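Hydrolase (PDB 6IAH) is a magnesium-binding phosphatase of the haloacid dehalogenase superfamily with diverse substrates, and is probably able to hydrolyse phosphoglycolate. Local coordinates at residues R37-P41 and E42-E46; A62-L65 and F66-G70; N209-K213 and Y214-D218. All blocks are in the same frame, centred on the assembly; numbering follows the deposited sequence. Where two conformers were deposited one is given.

Contacts 1 and 2 share one helical part of the chain and touch. Helix 41-50, which starts in contact 1, packs through Trp43 and Val44 on Leu63 of contact 2, and Arg37 probably hydrogen-bonds to the carbonyl of Ala67. Contact 2 is buried: aliphatic side chains, one phenyl ring and a serine at the end. Contact 1 is partly buried, with Ile39 and Val44 inside and charged residues outside. Contact 3 lies on the opposite side of the chain's centre, about 37 Å from contact 1 between centres. Also partly buried, it has Tyr210 and Phe217 inside and Arg211 and Lys213 exposed. It joins helix 201-213 to an edge strand through an aromatic cluster and an arginine gripping a carbonyl.

Contact 1. Residues R37-P41 and E42-E46; sequences REIKP and EWVRE
Lys40 holds the N-cap position of helix 41-50, and its carbonyl O takes a bent hydrogen bond from Trp43 N at 3.1 Å. The donor stands well above the carbonyl plane. The next carbonyl, Pro41 O, accepts Arg45 N at 3.2 Å, almost straight (175°). Lys40 lies across the indole of Trp43. Its CB sits over the face, 3.8 Å from the centroid of the five-membered ring, a CH-pi contact. The chain beyond CG is extended and carries CD to 3.7 Å from Trp43 CZ2. Glu42 runs alongside Lys40 and points the same way. Its CG lies between the backbone N and the carbonyl carbon (chi1 68°), and the bend at chi2 brings OE2 to 3.5 Å from Lys40 CD. Lys40 NZ and Glu42 OE2 remain 4.8 Å apart, so the contact is along the aliphatic chain. The guanidinium of Arg45 folds back with one face over the Pro41 carbonyl carbon. On the inner side, Ile39 CG2 meets Val44 CG2 at 3.9 Å, the two side chains crossing at about a right angle. Ile39 packs on Ala26 and Leu30 of helix 17-32 and on Ala67 of helix 56-68. Trp43 bonds through NE1 to Glu73 of helix 72-78.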
ATOM      1  N   ARG A  37      24.564 -11.729  -0.876  1.00 36.18           N
ATOM      2  CA  ARG A  37      24.275 -10.955   0.328  1.00 43.30           C
ATOM      3  C   ARG A  37      22.759 -10.613   0.309  1.00 40.86           C
ATOM      4  O   ARG A  37      22.177 -10.299  -0.764  1.00 35.43           O
ATOM      5  CB  ARG A  37      25.116  -9.651   0.429  1.00 43.74           C
ATOM      6  CG  ARG A  37      26.610  -9.712   0.075  1.00 50.33           C
ATOM      7  CD  ARG A  37      27.300  -8.337   0.191  1.00 49.67           C
ATOM      8  NE  ARG A  37      27.104  -7.393  -0.956  1.00 48.42           N
ATOM      9  CZ  ARG A  37      27.800  -7.381  -2.096  1.00 57.48           C
ATOM     10  NH1 ARG A  37      28.770  -8.259  -2.331  1.00 62.87           N
ATOM     11  NH2 ARG A  37      27.525  -6.491  -3.042  1.00 60.99           N
ATOM     12  N   GLU A  38      22.106 -10.764   1.458  1.00 38.62           N
ATOM     13  CA  GLU A  38      20.664 -10.565   1.494  1.00 38.53           C
ATOM     14  C   GLU A  38      20.321  -9.100   1.645  1.00 30.63           C
ATOM     15  O   GLU A  38      21.071  -8.280   2.170  1.00 29.77           O
ATOM     16  CB  GLU A  38      19.978 -11.365   2.589  1.00 44.61           C
ATOM     17  CG  GLU A  38      19.690 -12.810   2.213  1.00 52.55           C
ATOM     18  CD  GLU A  38      19.329 -13.577   3.451  1.00 57.16           C
ATOM     19  OE1 GLU A  38      18.155 -13.472   3.879  1.00 51.26           O
ATOM     20  OE2 GLU A  38      20.251 -14.199   4.022  1.00 63.01           O
ATOM     21  N   ILE A  39      19.148  -8.779   1.148  1.00 30.31           N
ATOM     22  CA  ILE A  39      18.599  -7.464   1.377  1.00 30.76           C
ATOM     23  C   ILE A  39      18.027  -7.412   2.803  1.00 31.80           C
ATOM     24  O   ILE A  39      17.100  -8.176   3.098  1.00 33.20           O
ATOM     25  CB  ILE A  39      17.501  -7.148   0.323  1.00 28.76           C
ATOM     26  CG1 ILE A  39      18.147  -7.003  -1.041  1.00 29.56           C
ATOM     27  CG2 ILE A  39      16.779  -5.852   0.654  1.00 32.99           C
ATOM     28  CD1 ILE A  39      19.049  -5.807  -1.219  1.00 25.90           C
ATOM     29  N   LYS A  40      18.565  -6.520   3.651  1.00 32.58           N
ATOM     30  CA  LYS A  40      18.067  -6.375   5.022  1.00 37.10           C
ATOM     31  C   LYS A  40      16.690  -5.694   5.050  1.00 38.07           C
ATOM     32  O   LYS A  40      16.396  -4.775   4.270  1.00 33.93           O
ATOM     33  CB  LYS A  40      19.044  -5.606   5.890  1.00 40.85           C
ATOM     34  CG  LYS A  40      20.240  -6.382   6.360  1.00 45.79           C
ATOM     35  CD  LYS A  40      21.125  -5.473   7.202  1.00 46.38           C
ATOM     36  CE  LYS A  40      22.592  -5.876   7.142  1.00 52.98           C
ATOM     37  NZ  LYS A  40      23.513  -4.770   7.595  1.00 59.51           N
ATOM     38  N   PRO A  41      15.829  -6.145   5.965  1.00 45.78           N
ATOM     39  CA  PRO A  41      14.423  -5.668   5.960  1.00 40.58           C
ATOM     40  C   PRO A  41      14.296  -4.172   6.249  1.00 35.28           C
ATOM     41  O   PRO A  41      13.439  -3.501   5.615  1.00 32.03           O
ATOM     42  CB  PRO A  41      13.770  -6.536   7.048  1.00 44.36           C
ATOM     43  CG  PRO A  41      14.918  -6.837   8.012  1.00 42.27           C
ATOM     44  CD  PRO A  41      16.137  -6.982   7.155  1.00 43.39           C
ATOM     45  N   GLU A  42      15.137  -3.654   7.154  1.00 34.78           N
ATOM     46  CA  GLU A  42      15.121  -2.253   7.467  1.00 34.94           C
ATOM     47  C   GLU A  42      15.453  -1.367   6.262  1.00 32.93           C
ATOM     48  O   GLU A  42      14.972  -0.247   6.229  1.00 30.19           O
ATOM     49  CB  GLU A  42      16.005  -1.868   8.660  1.00 39.21           C
ATOM     50  CG  GLU A  42      17.513  -2.010   8.462  1.00 47.02           C
ATOM     51  CD  GLU A  42      18.110  -3.304   9.038  1.00 52.59           C
ATOM     52  OE1 GLU A  42      17.373  -4.337   9.143  1.00 47.41           O
ATOM     53  OE2 GLU A  42      19.337  -3.281   9.337  1.00 55.85           O
ATOM     54  N   TRP A  43      16.257  -1.875   5.300  1.00 30.90           N
ATOM     55  CA  TRP A  43      16.616  -1.099   4.100  1.00 32.21           C
ATOM     56  C   TRP A  43      15.390  -0.833   3.249  1.00 29.31           C
ATOM     57  O   TRP A  43      15.229   0.276   2.787  1.00 29.31           O
ATOM     58  CB  TRP A  43      17.663  -1.785   3.222  1.00 31.30           C
ATOM     59  CG  TRP A  43      18.945  -2.049   3.884  1.00 31.84           C
ATOM     60  CD1 TRP A  43      19.445  -1.447   5.019  1.00 38.74           C
ATOM     61  CD2 TRP A  43      19.964  -2.914   3.417  1.00 31.34           C
ATOM     62  NE1 TRP A  43      20.707  -1.927   5.294  1.00 34.97           N
ATOM     63  CE2 TRP A  43      21.049  -2.823   4.331  1.00 31.69           C
ATOM     64  CE3 TRP A  43      20.074  -3.759   2.308  1.00 30.53           C
ATOM     65  CZ2 TRP A  43      22.217  -3.563   4.173  1.00 33.76           C
ATOM     66  CZ3 TRP A  43      21.236  -4.502   2.138  1.00 33.12           C
ATOM     67  CH2 TRP A  43      22.297  -4.406   3.080  1.00 33.22           C
ATOM     68  N   VAL A  44      14.552  -1.852   3.089  1.00 28.47           N
ATOM     69  CA  VAL A  44      13.306  -1.727   2.334  1.00 27.97           C
ATOM     70  C   VAL A  44      12.381  -0.679   2.982  1.00 31.10           C
ATOM     71  O   VAL A  44      11.815   0.206   2.328  1.00 27.77           O
ATOM     72  CB  VAL A  44      12.556  -3.076   2.248  1.00 29.60           C
ATOM     73  CG1 VAL A  44      11.222  -2.905   1.498  1.00 29.18           C
ATOM     74  CG2 VAL A  44      13.383  -4.153   1.536  1.00 30.84           C
ATOM     75  N   ARG A  45      12.156  -0.867   4.274  1.00 30.84           N
ATOM     76  CA  ARG A  45      11.299   0.027   5.053  1.00 32.63           C
ATOM     77  C   ARG A  45      11.777   1.444   5.050  1.00 30.49           C
ATOM     78  O   ARG A  45      11.009   2.364   4.794  1.00 31.28           O
ATOM     79  CB  ARG A  45      11.196  -0.496   6.517  1.00 33.65           C
ATOM     80  CG  ARG A  45      10.405  -1.775   6.601  1.00 32.32           C
ATOM     81  CD  ARG A  45      10.106  -2.169   8.029  1.00 34.56           C
ATOM     82  NE  ARG A  45      11.316  -2.216   8.874  1.00 35.72           N
ATOM     83  CZ  ARG A  45      11.933  -3.321   9.326  1.00 37.68           C
ATOM     84  NH1 ARG A  45      11.509  -4.555   9.066  1.00 39.53           N
ATOM     85  NH2 ARG A  45      13.001  -3.188  10.080  1.00 40.54           N
ATOM     86  N   GLU A  46      13.038   1.634   5.390  1.00 29.49           N
ATOM     87  CA  GLU A  46      13.591   2.975   5.528  1.00 31.23           C
ATOM     88  C   GLU A  46      13.660   3.725   4.213  1.00 30.50           C
ATOM     89  O   GLU A  46      13.408   4.908   4.176  1.00 29.20           O
ATOM     90  CB  GLU A  46      14.985   2.878   6.145  1.00 33.77           C
ATOM     91  CG  GLU A  46      15.727   4.176   6.381  1.00 37.91           C
ATOM     92  CD  GLU A  46      14.972   5.162   7.264  1.00 42.96           C
ATOM     93  OE1 GLU A  46      14.022   4.793   7.999  1.00 40.87           O
ATOM     94  OE2 GLU A  46      15.332   6.340   7.173  1.00 42.14           O
TER

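Contact 2. Residues A62-L65 and F66-G70; sequences ALIL and FALSG
Phe66 lays its ring beside the carbonyl of Ala62, one turn back on helix 56-68. Its CG is anti to its own carbonyl carbon, beside the backbone N (chi1 -75°). This brings ring atom CG to 3.3 Å from Ala62 O, and the Ala62 carbonyl carbon lies over one face, toward the rim. The same oxygen takes the hydrogen bond from Phe66 N at 2.9 Å. The CB and CG of Leu68 both lie 3.4 Å from Ile64 O, and its CD1 reaches Ile64 CG2 at 4.2 Å. Leu68 N bonds to that oxygen at 2.8 Å. Ala67 CB comes to 3.2 Å from Leu63 O.

Ser69 is turned differently. Its OG lies between the backbone N and the carbonyl carbon (chi1 81°), folds back and donates to Phe66 O at 2.6 Å. OG is also hydrogen-bonded to Arg71 N. Gly70 ends the turn with positive phi in a Schellman motif, and its N bonds to Ala67 O.

The Phe66 ring packs on Ala72, Leu75 and Val76 of helix 72-78 and on Val88 of helix 85-92. An alanine here would keep the backbone bond but is likely to open a gap where the ring lay against these helices. Leu63 packs on helices 41-50 and 17-32, Ile64 on Ala26 and Phe29 of helix 17-32. The side chains from Ala62 to Leu68 are thus all apolar and bind by packing, while polar bonding is left to the backbone and to Ser69.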
ATOM      1  N   ALA A  62      16.504   0.671  -6.735  1.00 20.34           N
ATOM      2  CA  ALA A  62      17.395   1.373  -5.864  1.00 20.86           C
ATOM      3  C   ALA A  62      18.193   0.356  -5.025  1.00 23.03           C
ATOM      4  O   ALA A  62      19.371   0.464  -4.947  1.00 23.08           O
ATOM      5  CB  ALA A  62      16.619   2.307  -4.950  1.00 22.01           C
ATOM      6  N   LEU A  63      17.511  -0.611  -4.456  1.00 23.48           N
ATOM      7  CA  LEU A  63      18.194  -1.585  -3.567  1.00 25.99           C
ATOM      8  C   LEU A  63      19.168  -2.479  -4.254  1.00 23.64           C
ATOM      9  O   LEU A  63      20.188  -2.905  -3.654  1.00 23.65           O
ATOM     10  CB  LEU A  63      17.157  -2.411  -2.808  1.00 27.50           C
ATOM     11  CG  LEU A  63      16.428  -1.621  -1.723  1.00 28.34           C
ATOM     12  CD1 LEU A  63      15.219  -2.382  -1.311  1.00 28.69           C
ATOM     13  CD2 LEU A  63      17.322  -1.303  -0.514  1.00 28.25           C
ATOM     14  N   ILE A  64      18.863  -2.796  -5.494  1.00 22.53           N
ATOM     15  CA  ILE A  64      19.741  -3.601  -6.361  1.00 23.67           C
ATOM     16  C   ILE A  64      21.058  -2.885  -6.604  1.00 23.57           C
ATOM     17  O   ILE A  64      22.167  -3.416  -6.309  1.00 24.50           O
ATOM     18  CB  ILE A  64      19.083  -3.962  -7.710  1.00 21.87           C
ATOM     19  CG1 ILE A  64      17.937  -4.906  -7.490  1.00 22.08           C
ATOM     20  CG2 ILE A  64      20.106  -4.625  -8.658  1.00 23.23           C
ATOM     21  CD1 ILE A  64      16.986  -4.970  -8.678  1.00 22.42           C
ATOM     22  N   LEU A  65      20.950  -1.655  -7.047  1.00 21.99           N
ATOM     23  CA  LEU A  65      22.127  -0.823  -7.316  1.00 21.85           C
ATOM     24  C   LEU A  65      22.887  -0.596  -6.037  1.00 24.51           C
ATOM     25  O   LEU A  65      24.116  -0.774  -6.013  1.00 24.22           O
ATOM     26  CB  LEU A  65      21.782   0.485  -8.041  1.00 22.66           C
ATOM     27  CG  LEU A  65      21.256   0.277  -9.508  1.00 25.12           C
ATOM     28  CD1 LEU A  65      20.589   1.523 -10.101  1.00 24.63           C
ATOM     29  CD2 LEU A  65      22.360  -0.157 -10.445  1.00 26.20           C
ATOM     30  N   PHE A  66      22.178  -0.285  -4.954  1.00 22.32           N
ATOM     31  CA  PHE A  66      22.897   0.005  -3.700  1.00 23.05           C
ATOM     32  C   PHE A  66      23.663  -1.231  -3.246  1.00 21.01           C
ATOM     33  O   PHE A  66      24.797  -1.110  -2.803  1.00 27.85           O
ATOM     34  CB  PHE A  66      21.938   0.371  -2.548  1.00 25.65           C
ATOM     35  CG  PHE A  66      21.326   1.779  -2.620  1.00 24.30           C
ATOM     36  CD1 PHE A  66      21.576   2.631  -3.653  1.00 24.06           C
ATOM     37  CD2 PHE A  66      20.541   2.239  -1.560  1.00 27.21           C
ATOM     38  CE1 PHE A  66      21.016   3.923  -3.690  1.00 25.68           C
ATOM     39  CE2 PHE A  66      20.006   3.547  -1.576  1.00 26.31           C
ATOM     40  CZ  PHE A  66      20.228   4.351  -2.663  1.00 27.24           C
ATOM     41  N   ALA A  67      23.019  -2.376  -3.295  1.00 22.53           N
ATOM     42  CA  ALA A  67      23.645  -3.642  -2.822  1.00 24.69           C
ATOM     43  C   ALA A  67      24.734  -4.116  -3.767  1.00 30.58           C
ATOM     44  O   ALA A  67      25.709  -4.734  -3.315  1.00 27.05           O
ATOM     45  CB  ALA A  67      22.612  -4.724  -2.618  1.00 25.33           C
ATOM     46  N   LEU A  68      24.601  -3.826  -5.070  1.00 26.26           N
ATOM     47  CA  LEU A  68      25.710  -4.096  -6.004  1.00 27.91           C
ATOM     48  C   LEU A  68      26.955  -3.369  -5.642  1.00 28.74           C
ATOM     49  O   LEU A  68      28.058  -3.856  -5.940  1.00 28.20           O
ATOM     50  CB  LEU A  68      25.355  -3.734  -7.463  1.00 31.27           C
ATOM     51  CG  LEU A  68      24.568  -4.794  -8.259  1.00 34.95           C
ATOM     52  CD1 LEU A  68      24.216  -4.255  -9.652  1.00 36.52           C
ATOM     53  CD2 LEU A  68      25.435  -6.046  -8.373  1.00 38.44           C
ATOM     54  N   SER A  69      26.781  -2.173  -5.079  1.00 27.68           N
ATOM     55  CA  SER A  69      27.899  -1.311  -4.719  1.00 27.93           C
ATOM     56  C   SER A  69      28.549  -1.789  -3.411  1.00 26.80           C
ATOM     57  O   SER A  69      29.597  -1.291  -3.049  1.00 30.81           O
ATOM     58  CB  SER A  69      27.459   0.126  -4.520  1.00 25.57           C
ATOM     59  OG  SER A  69      26.887   0.304  -3.233  1.00 27.36           O
ATOM     60  N   GLY A  70      27.913  -2.681  -2.680  1.00 30.26           N
ATOM     61  CA  GLY A  70      28.491  -3.134  -1.407  1.00 31.90           C
ATOM     62  C   GLY A  70      28.376  -2.143  -0.239  1.00 34.36           C
ATOM     63  O   GLY A  70      28.919  -2.433   0.854  1.00 31.49           O
TER

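Contact 3. Residues N209-K213 and Y214-D218; sequences NYRGK and YGDFD
Tyr210 and Tyr214 cross at about a right angle as side chains, with ring planes inclined at 35°. Tyr214 CB stands over one face of the Tyr210 ring, 3.8 Å from its centroid, a CH-pi contact. Tyr214 CD2 approaches Tyr210 CD1 to 3.4 Å. Phe217 meets Tyr210 obliquely, its CB 3.7 Å from Tyr210 CD2 and the planes at 67°, completing an aromatic cluster. With CG anti to the backbone N (chi1 -175°), the Tyr210 ring reaches the loop that leaves the helix. Lys213 lies alongside Tyr214, its CG over the centre of that ring. Trp186 of helix 183-189 stacks on Tyr214 and also touches Tyr210.

This is the turn from helix 201-213 into strand 218-221, an edge of the parallel sheet of the HAD fold. Tyr210 O receives both Tyr214 N and Gly215 N, the latter at 3.1 Å. At the backbone angles of Gly215 a CB would collide with the carbonyl O of Tyr214, which calls for glycine. Arg211 extends past the turn and grips one atom, Phe217 O, side-on with two nitrogens. Its NE donates at 2.9 Å and its NH2 at 3.1 Å, with the oxygen near the guanidinium plane.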
ATOM      1  N   ASN A 209      -6.962  17.694   4.462  1.00 25.46           N
ATOM      2  CA  ASN A 209      -7.165  18.361   3.164  1.00 26.03           C
ATOM      3  C   ASN A 209      -8.610  18.463   2.750  1.00 27.78           C
ATOM      4  O   ASN A 209      -9.038  19.418   2.062  1.00 27.43           O
ATOM      5  CB  ASN A 209      -6.386  17.656   2.034  1.00 26.72           C
ATOM      6  CG  ASN A 209      -4.878  17.827   2.158  1.00 27.37           C
ATOM      7  OD1 ASN A 209      -4.378  18.800   2.742  1.00 24.38           O
ATOM      8  ND2 ASN A 209      -4.143  16.859   1.637  1.00 25.73           N
ATOM      9  N   TYR A 210      -9.387  17.444   3.084  1.00 27.12           N
ATOM     10  CA  TYR A 210     -10.804  17.448   2.736  1.00 27.58           C
ATOM     11  C   TYR A 210     -11.544  18.550   3.500  1.00 26.88           C
ATOM     12  O   TYR A 210     -12.408  19.298   2.948  1.00 24.65           O
ATOM     13  CB  TYR A 210     -11.434  16.045   3.046  1.00 26.25           C
ATOM     14  CG  TYR A 210     -12.877  15.969   2.577  1.00 28.20           C
ATOM     15  CD1 TYR A 210     -13.190  15.648   1.265  1.00 29.68           C
ATOM     16  CD2 TYR A 210     -13.936  16.246   3.473  1.00 28.95           C
ATOM     17  CE1 TYR A 210     -14.519  15.603   0.821  1.00 29.72           C
ATOM     18  CE2 TYR A 210     -15.255  16.178   3.072  1.00 29.01           C
ATOM     19  CZ  TYR A 210     -15.550  15.861   1.742  1.00 31.92           C
ATOM     20  OH  TYR A 210     -16.858  15.821   1.326  1.00 30.65           O
ATOM     21  N   ARG A 211     -11.226  18.611   4.775  1.00 25.80           N
ATOM     22  CA  ARG A 211     -11.743  19.671   5.665  1.00 30.93           C
ATOM     23  C   ARG A 211     -11.329  21.034   5.145  1.00 35.51           C
ATOM     24  O   ARG A 211     -12.129  21.958   5.152  1.00 35.15           O
ATOM     25  CB  ARG A 211     -11.237  19.504   7.092  1.00 32.75           C
ATOM     26  CG  ARG A 211     -11.927  18.396   7.859  1.00 33.19           C
ATOM     27  CD  ARG A 211     -11.351  18.280   9.242  1.00 34.56           C
ATOM     28  NE  ARG A 211     -11.529  16.935   9.770  1.00 35.42           N
ATOM     29  CZ  ARG A 211     -10.596  16.205  10.360  1.00 40.90           C
ATOM     30  NH1 ARG A 211      -9.340  16.651  10.516  1.00 43.69           N
ATOM     31  NH2 ARG A 211     -10.927  15.002  10.825  1.00 41.43           N
ATOM     32  N   GLY A 212     -10.097  21.147   4.650  1.00 34.59           N
ATOM     33  CA  GLY A 212      -9.643  22.411   4.078  1.00 36.00           C
ATOM     34  C   GLY A 212     -10.411  22.824   2.829  1.00 35.69           C
ATOM     35  O   GLY A 212     -10.740  23.990   2.655  1.00 34.01           O
ATOM     36  N   LYS A 213     -10.721  21.862   1.976  1.00 34.84           N
ATOM     37  CA  LYS A 213     -11.295  22.149   0.648  1.00 38.34           C
ATOM     38  C   LYS A 213     -12.802  22.049   0.577  1.00 37.78           C
ATOM     39  O   LYS A 213     -13.452  22.859  -0.102  1.00 35.65           O
ATOM     40  CB  LYS A 213     -10.686  21.203  -0.398  1.00 40.64           C
ATOM     41  CG  LYS A 213     -10.945  21.623  -1.842  1.00 42.99           C
ATOM     42  CD  LYS A 213     -10.098  20.794  -2.784  1.00 47.05           C
ATOM     43  CE  LYS A 213     -10.566  20.938  -4.219  1.00 50.57           C
ATOM     44  NZ  LYS A 213     -10.040  22.206  -4.751  1.00 53.08           N
ATOM     45  N   TYR A 214     -13.367  21.045   1.244  1.00 37.49           N
ATOM     46  CA  TYR A 214     -14.766  20.714   1.010  1.00 37.83           C
ATOM     47  C   TYR A 214     -15.627  20.958   2.201  1.00 38.21           C
ATOM     48  O   TYR A 214     -16.634  21.623   2.070  1.00 41.38           O
ATOM     49  CB  TYR A 214     -14.904  19.284   0.518  1.00 35.16           C
ATOM     50  CG  TYR A 214     -14.263  19.042  -0.822  1.00 34.32           C
ATOM     51  CD1 TYR A 214     -14.846  19.502  -1.991  1.00 35.20           C
ATOM     52  CD2 TYR A 214     -13.079  18.282  -0.920  1.00 33.78           C
ATOM     53  CE1 TYR A 214     -14.267  19.255  -3.209  1.00 36.29           C
ATOM     54  CE2 TYR A 214     -12.497  18.037  -2.126  1.00 34.42           C
ATOM     55  CZ  TYR A 214     -13.093  18.495  -3.262  1.00 34.95           C
ATOM     56  OH  TYR A 214     -12.462  18.205  -4.423  1.00 39.53           O
ATOM     57  N   GLY A 215     -15.209  20.480   3.363  1.00 34.78           N
ATOM     58  CA  GLY A 215     -16.062  20.516   4.513  1.00 37.26           C
ATOM     59  C   GLY A 215     -15.775  19.435   5.535  1.00 33.36           C
ATOM     60  O   GLY A 215     -14.808  18.685   5.396  1.00 30.79           O
ATOM     61  N   ASP A 216     -16.666  19.315   6.514  0.50 32.61           N
ATOM     62  CA  ASP A 216     -16.372  18.510   7.657  0.50 31.37           C
ATOM     63  C   ASP A 216     -16.423  17.019   7.348  0.50 27.63           C
ATOM     64  O   ASP A 216     -17.204  16.556   6.522  0.50 28.25           O
ATOM     65  CB  ASP A 216     -17.320  18.794   8.793  0.50 35.83           C
ATOM     66  CG  ASP A 216     -16.769  18.294  10.058  0.50 37.14           C
ATOM     67  OD1 ASP A 216     -15.513  18.142  10.051  0.50 37.96           O
ATOM     68  OD2 ASP A 216     -17.557  18.018  10.989  0.50 38.99           O
ATOM     69  N   PHE A 217     -15.558  16.278   8.029  1.00 25.41           N
ATOM     70  CA  PHE A 217     -15.513  14.826   7.871  1.00 26.87           C
ATOM     71  C   PHE A 217     -14.614  14.359   8.994  1.00 24.98           C
ATOM     72  O   PHE A 217     -13.667  15.035   9.325  1.00 26.59           O
ATOM     73  CB  PHE A 217     -14.897  14.461   6.524  1.00 26.53           C
ATOM     74  CG  PHE A 217     -15.406  13.196   5.964  1.00 26.74           C
ATOM     75  CD1 PHE A 217     -16.617  13.159   5.297  1.00 28.10           C
ATOM     76  CD2 PHE A 217     -14.694  12.020   6.124  1.00 24.48           C
ATOM     77  CE1 PHE A 217     -17.108  11.957   4.795  1.00 29.41           C
ATOM     78  CE2 PHE A 217     -15.172  10.839   5.629  1.00 24.15           C
ATOM     79  CZ  PHE A 217     -16.365  10.792   4.954  1.00 27.64           C
ATOM     80  N   ASP A 218     -14.937  13.251   9.586  1.00 24.67           N
ATOM     81  CA  ASP A 218     -14.172  12.711  10.706  1.00 26.85           C
ATOM     82  C   ASP A 218     -13.081  11.792  10.253  1.00 26.22           C
ATOM     83  O   ASP A 218     -13.154  11.168   9.180  1.00 23.86           O
ATOM     84  CB  ASP A 218     -15.077  11.966  11.681  1.00 29.63           C
ATOM     85  CG  ASP A 218     -16.093  12.902  12.405  1.00 40.56           C
ATOM     86  OD1 ASP A 218     -15.852  14.122  12.617  1.00 44.37           O
ATOM     87  OD2 ASP A 218     -17.163  12.377  12.776  1.00 49.97           O
TER